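Local coordinates for protein heme oxygenase (mycobilin-producing) (Mycobacterium tuberculosis, PDB 6PLE) that breaks open the porphyrin ring of heme by oxidation to give mycobilin isomers, releasing free iron, as a homodimeric heme oxygenase, at residues A[4-9]-A[90-95]. The protein carries 1 engineered substitution. Residues are numbered along the deposited sequence; the frame is centred on the assembly and turned at random.
Sequences VKINAI and LEFEVV. With BLA (biliverdine IX alpha), chain C.
L90 and I6 face each other as an antiparallel hydrogen-bonded pair, with L90 N giving to I6 O and I6 N to L90 O, both at 2.7 Å. Their side chains lie on the same face of the sheet, where CD1 of L90 meets CG2 of I6 at 4.1 Å. The next pair, E91 with K5, is non-hydrogen-bonded, and its side chains emerge on the other face. There K5 NZ makes a salt bridge to E91 OE1 at 3.1 Å, using the anti lone pair of that oxygen. The lysine chain bends at chi2 (52°) and again at chi4, which swings its amine across to the neighbouring strand; D60, the stronger carboxylate partner of the same amine, lies outside the two strands, and a water links NZ to the carbonyl oxygen of F92. F92 returns to the face of L90 and pairs with V4: F92 N reaches V4 O at 3.0 Å, and V4 N reaches F92 O at 3.2 Å, from above the carbonyl plane. With CG beside its own backbone N (chi1 -53°), the F92 ring reaches back along the sheet to I6, CE1 lying 4.0 Å from CG1. Beyond the strand, V94 touches V4 through their CG2 methyls, 3.6 Å apart. Strand 51-57 flanks 4-9 on its other side, leaving 89-93 outermost in this chain's sheet. Further along 4-9, N7 ND2 donates to OB of biliverdin at 2.9 Å and I9 packs on the same ligand. This joining of first and last strands belongs to the ferredoxin-like, dimeric alpha-beta barrel fold of antibiotic biosynthesis monooxygenases.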
loop_
_atom_site.group_PDB
_atom_site.type_symbol
_atom_site.label_atom_id
_atom_site.label_comp_id
_atom_site.label_asym_id
_atom_site.label_seq_id
_atom_site.Cartn_x
_atom_site.Cartn_y
_atom_site.Cartn_z
ATOM N N VAL A 4 -19.124 -7.395 -4.952
ATOM C CA VAL A 4 -18.661 -6.216 -5.676
ATOM C C VAL A 4 -17.702 -5.473 -4.774
ATOM O O VAL A 4 -17.998 -5.272 -3.594
ATOM C CB VAL A 4 -19.817 -5.290 -6.107
ATOM C CG1 VAL A 4 -19.287 -3.923 -6.458
ATOM C CG2 VAL A 4 -20.526 -5.865 -7.282
ATOM N N LYS A 5 -16.559 -5.090 -5.319
ATOM C CA LYS A 5 -15.564 -4.279 -4.640
ATOM C C LYS A 5 -15.526 -2.942 -5.344
ATOM O O LYS A 5 -15.224 -2.889 -6.536
ATOM C CB LYS A 5 -14.171 -4.912 -4.720
ATOM C CG LYS A 5 -13.737 -5.807 -3.575
ATOM C CD LYS A 5 -14.733 -6.885 -3.258
ATOM C CE LYS A 5 -14.178 -7.765 -2.169
ATOM N NZ LYS A 5 -15.158 -8.132 -1.107
ATOM N N ILE A 6 -15.756 -1.859 -4.610
ATOM C CA ILE A 6 -15.656 -0.527 -5.179
ATOM C C ILE A 6 -14.455 0.161 -4.570
ATOM O O ILE A 6 -14.256 0.103 -3.349
ATOM C CB ILE A 6 -16.939 0.281 -4.958
ATOM C CG1 ILE A 6 -18.072 -0.373 -5.764
ATOM C CG2 ILE A 6 -16.692 1.729 -5.349
ATOM C CD1 ILE A 6 -19.306 0.489 -5.879
ATOM N N ASN A 7 -13.646 0.795 -5.418
ATOM C CA ASN A 7 -12.431 1.483 -4.991
ATOM C C ASN A 7 -12.576 2.960 -5.339
ATOM O O ASN A 7 -12.531 3.342 -6.511
ATOM C CB ASN A 7 -11.185 0.853 -5.636
ATOM C CG ASN A 7 -9.903 1.634 -5.354
ATOM O OD1 ASN A 7 -9.878 2.587 -4.564
ATOM N ND2 ASN A 7 -8.819 1.226 -6.012
ATOM N N ALA A 8 -12.752 3.792 -4.323
ATOM C CA ALA A 8 -12.846 5.229 -4.555
ATOM C C ALA A 8 -11.435 5.799 -4.606
ATOM O O ALA A 8 -10.788 5.975 -3.577
ATOM C CB ALA A 8 -13.700 5.893 -3.483
ATOM N N ILE A 9 -10.930 6.055 -5.809
ATOM C CA ILE A 9 -9.570 6.548 -5.984
ATOM C C ILE A 9 -9.582 8.072 -5.995
ATOM O O ILE A 9 -10.405 8.686 -6.681
ATOM C CB ILE A 9 -8.944 5.982 -7.270
ATOM C CG1 ILE A 9 -8.828 4.454 -7.184
ATOM C CG2 ILE A 9 -7.580 6.572 -7.492
ATOM C CD1 ILE A 9 -7.942 3.834 -8.270
ATOM N N LEU A 90 -14.604 -0.173 -0.678
ATOM C CA LEU A 90 -15.964 -0.411 -0.240
ATOM C C LEU A 90 -16.374 -1.782 -0.756
ATOM O O LEU A 90 -16.248 -2.059 -1.950
ATOM C CB LEU A 90 -16.899 0.691 -0.763
ATOM C CG LEU A 90 -16.221 2.072 -0.929
ATOM C CD1 LEU A 90 -17.132 3.117 -1.554
ATOM C CD2 LEU A 90 -15.707 2.613 0.396
ATOM N N GLU A 91 -16.852 -2.632 0.142
ATOM C CA GLU A 91 -17.113 -4.027 -0.148
ATOM C C GLU A 91 -18.577 -4.362 0.114
ATOM O O GLU A 91 -19.121 -4.036 1.177
ATOM C CB GLU A 91 -16.193 -4.908 0.689
ATOM C CG GLU A 91 -14.737 -4.598 0.440
ATOM C CD GLU A 91 -13.802 -5.394 1.313
ATOM O OE1 GLU A 91 -13.767 -6.640 1.193
ATOM O OE2 GLU A 91 -13.085 -4.761 2.116
ATOM N N PHE A 92 -19.197 -5.043 -0.848
ATOM C CA PHE A 92 -20.634 -5.271 -0.855
ATOM C C PHE A 92 -20.940 -6.705 -1.245
ATOM O O PHE A 92 -20.133 -7.372 -1.891
ATOM C CB PHE A 92 -21.338 -4.364 -1.851
ATOM C CG PHE A 92 -21.034 -2.924 -1.685
ATOM C CD1 PHE A 92 -19.939 -2.365 -2.298
ATOM C CD2 PHE A 92 -21.874 -2.111 -0.920
ATOM C CE1 PHE A 92 -19.679 -1.023 -2.143
ATOM C CE2 PHE A 92 -21.625 -0.787 -0.761
ATOM C CZ PHE A 92 -20.543 -0.227 -1.375
ATOM N N GLU A 93 -22.138 -7.156 -0.883
ATOM C CA GLU A 93 -22.744 -8.354 -1.449
ATOM C C GLU A 93 -23.858 -7.941 -2.408
ATOM O O GLU A 93 -24.636 -7.032 -2.099
ATOM C CB GLU A 93 -23.309 -9.266 -0.358
ATOM C CG GLU A 93 -22.319 -10.284 0.177
ATOM C CD GLU A 93 -22.949 -11.639 0.493
ATOM O OE1 GLU A 93 -22.288 -12.468 1.166
ATOM O OE2 GLU A 93 -24.094 -11.879 0.070
ATOM N N VAL A 94 -23.917 -8.590 -3.574
ATOM C CA VAL A 94 -24.918 -8.304 -4.604
ATOM C C VAL A 94 -26.242 -8.953 -4.216
ATOM O O VAL A 94 -26.376 -10.175 -4.266
ATOM C CB VAL A 94 -24.465 -8.799 -5.980
ATOM C CG1 VAL A 94 -25.472 -8.411 -7.043
ATOM C CG2 VAL A 94 -23.096 -8.248 -6.317
ATOM N N VAL A 95 -27.238 -8.134 -3.886
ATOM C CA VAL A 95 -28.518 -8.619 -3.378
ATOM C C VAL A 95 -29.643 -8.568 -4.425
ATOM O O VAL A 95 -30.660 -9.262 -4.259
ATOM C CB VAL A 95 -28.870 -7.818 -2.096
ATOM C CG1 VAL A 95 -30.340 -7.737 -1.824
ATOM C CG2 VAL A 95 -28.160 -8.422 -0.890
HETATM C CHA BLA C . -4.600 1.921 -10.525
HETATM N NA BLA C . -5.732 -0.374 -10.802
HETATM C C1A BLA C . -5.018 0.656 -11.290
HETATM C C2A BLA C . -4.722 0.423 -12.592
HETATM C C3A BLA C . -5.267 -0.784 -12.916
HETATM C C4A BLA C . -5.898 -1.280 -11.785
HETATM C CMA BLA C . -5.207 -1.455 -14.283
HETATM C CAA BLA C . -3.919 1.434 -13.416
HETATM C CBA BLA C . -2.412 1.127 -13.351
HETATM C CGA BLA C . -1.696 2.026 -12.338
HETATM O O1A BLA C . -1.773 3.282 -12.370
HETATM O O2A BLA C . -0.991 1.494 -11.454
HETATM C CHB BLA C . -6.692 -2.595 -11.559
HETATM N NB BLA C . -7.691 -1.485 -9.464
HETATM C C1B BLA C . -7.515 -2.627 -10.491
HETATM C C2B BLA C . -8.434 -3.714 -10.025
HETATM C C3B BLA C . -9.104 -3.293 -8.839
HETATM C C4B BLA C . -8.697 -1.921 -8.417
HETATM C CMB BLA C . -8.638 -5.080 -10.706
HETATM O OB BLA C . -9.055 -1.301 -7.480
HETATM C CAB BLA C . -10.114 -4.117 -8.058
HETATM C CBB BLA C . -9.704 -5.159 -7.362
HETATM N NC BLA C . -5.772 -1.670 -6.916
HETATM C C1C BLA C . -6.374 -3.006 -6.430
HETATM C C2C BLA C . -6.792 -2.796 -5.013
HETATM C C3C BLA C . -6.498 -1.458 -4.611
HETATM C C4C BLA C . -5.855 -0.701 -5.726
HETATM C CMC BLA C . -7.441 -3.875 -4.142
HETATM O OC BLA C . -6.480 -4.002 -7.061
HETATM C CAC BLA C . -6.749 -0.795 -3.250
HETATM C CBC BLA C . -7.950 -0.680 -2.747
HETATM C CHD BLA C . -5.496 0.574 -5.641
HETATM N ND BLA C . -5.190 0.833 -8.274
HETATM C C1D BLA C . -5.125 1.371 -6.900
HETATM C C2D BLA C . -4.609 2.773 -6.915
HETATM C C3D BLA C . -4.374 3.112 -8.328
HETATM C C4D BLA C . -4.721 1.932 -9.194
HETATM C CMD BLA C . -4.382 3.690 -5.701
HETATM C CAD BLA C . -3.822 4.395 -8.928
HETATM C CBD BLA C . -2.378 4.024 -9.283
HETATM C CGD BLA C . -1.593 5.253 -9.716
HETATM O O1D BLA C . -1.493 6.232 -8.940
HETATM O O2D BLA C . -1.042 5.273 -10.847
HETATM O O HOH W 1 -17.955 -8.264 -0.624
#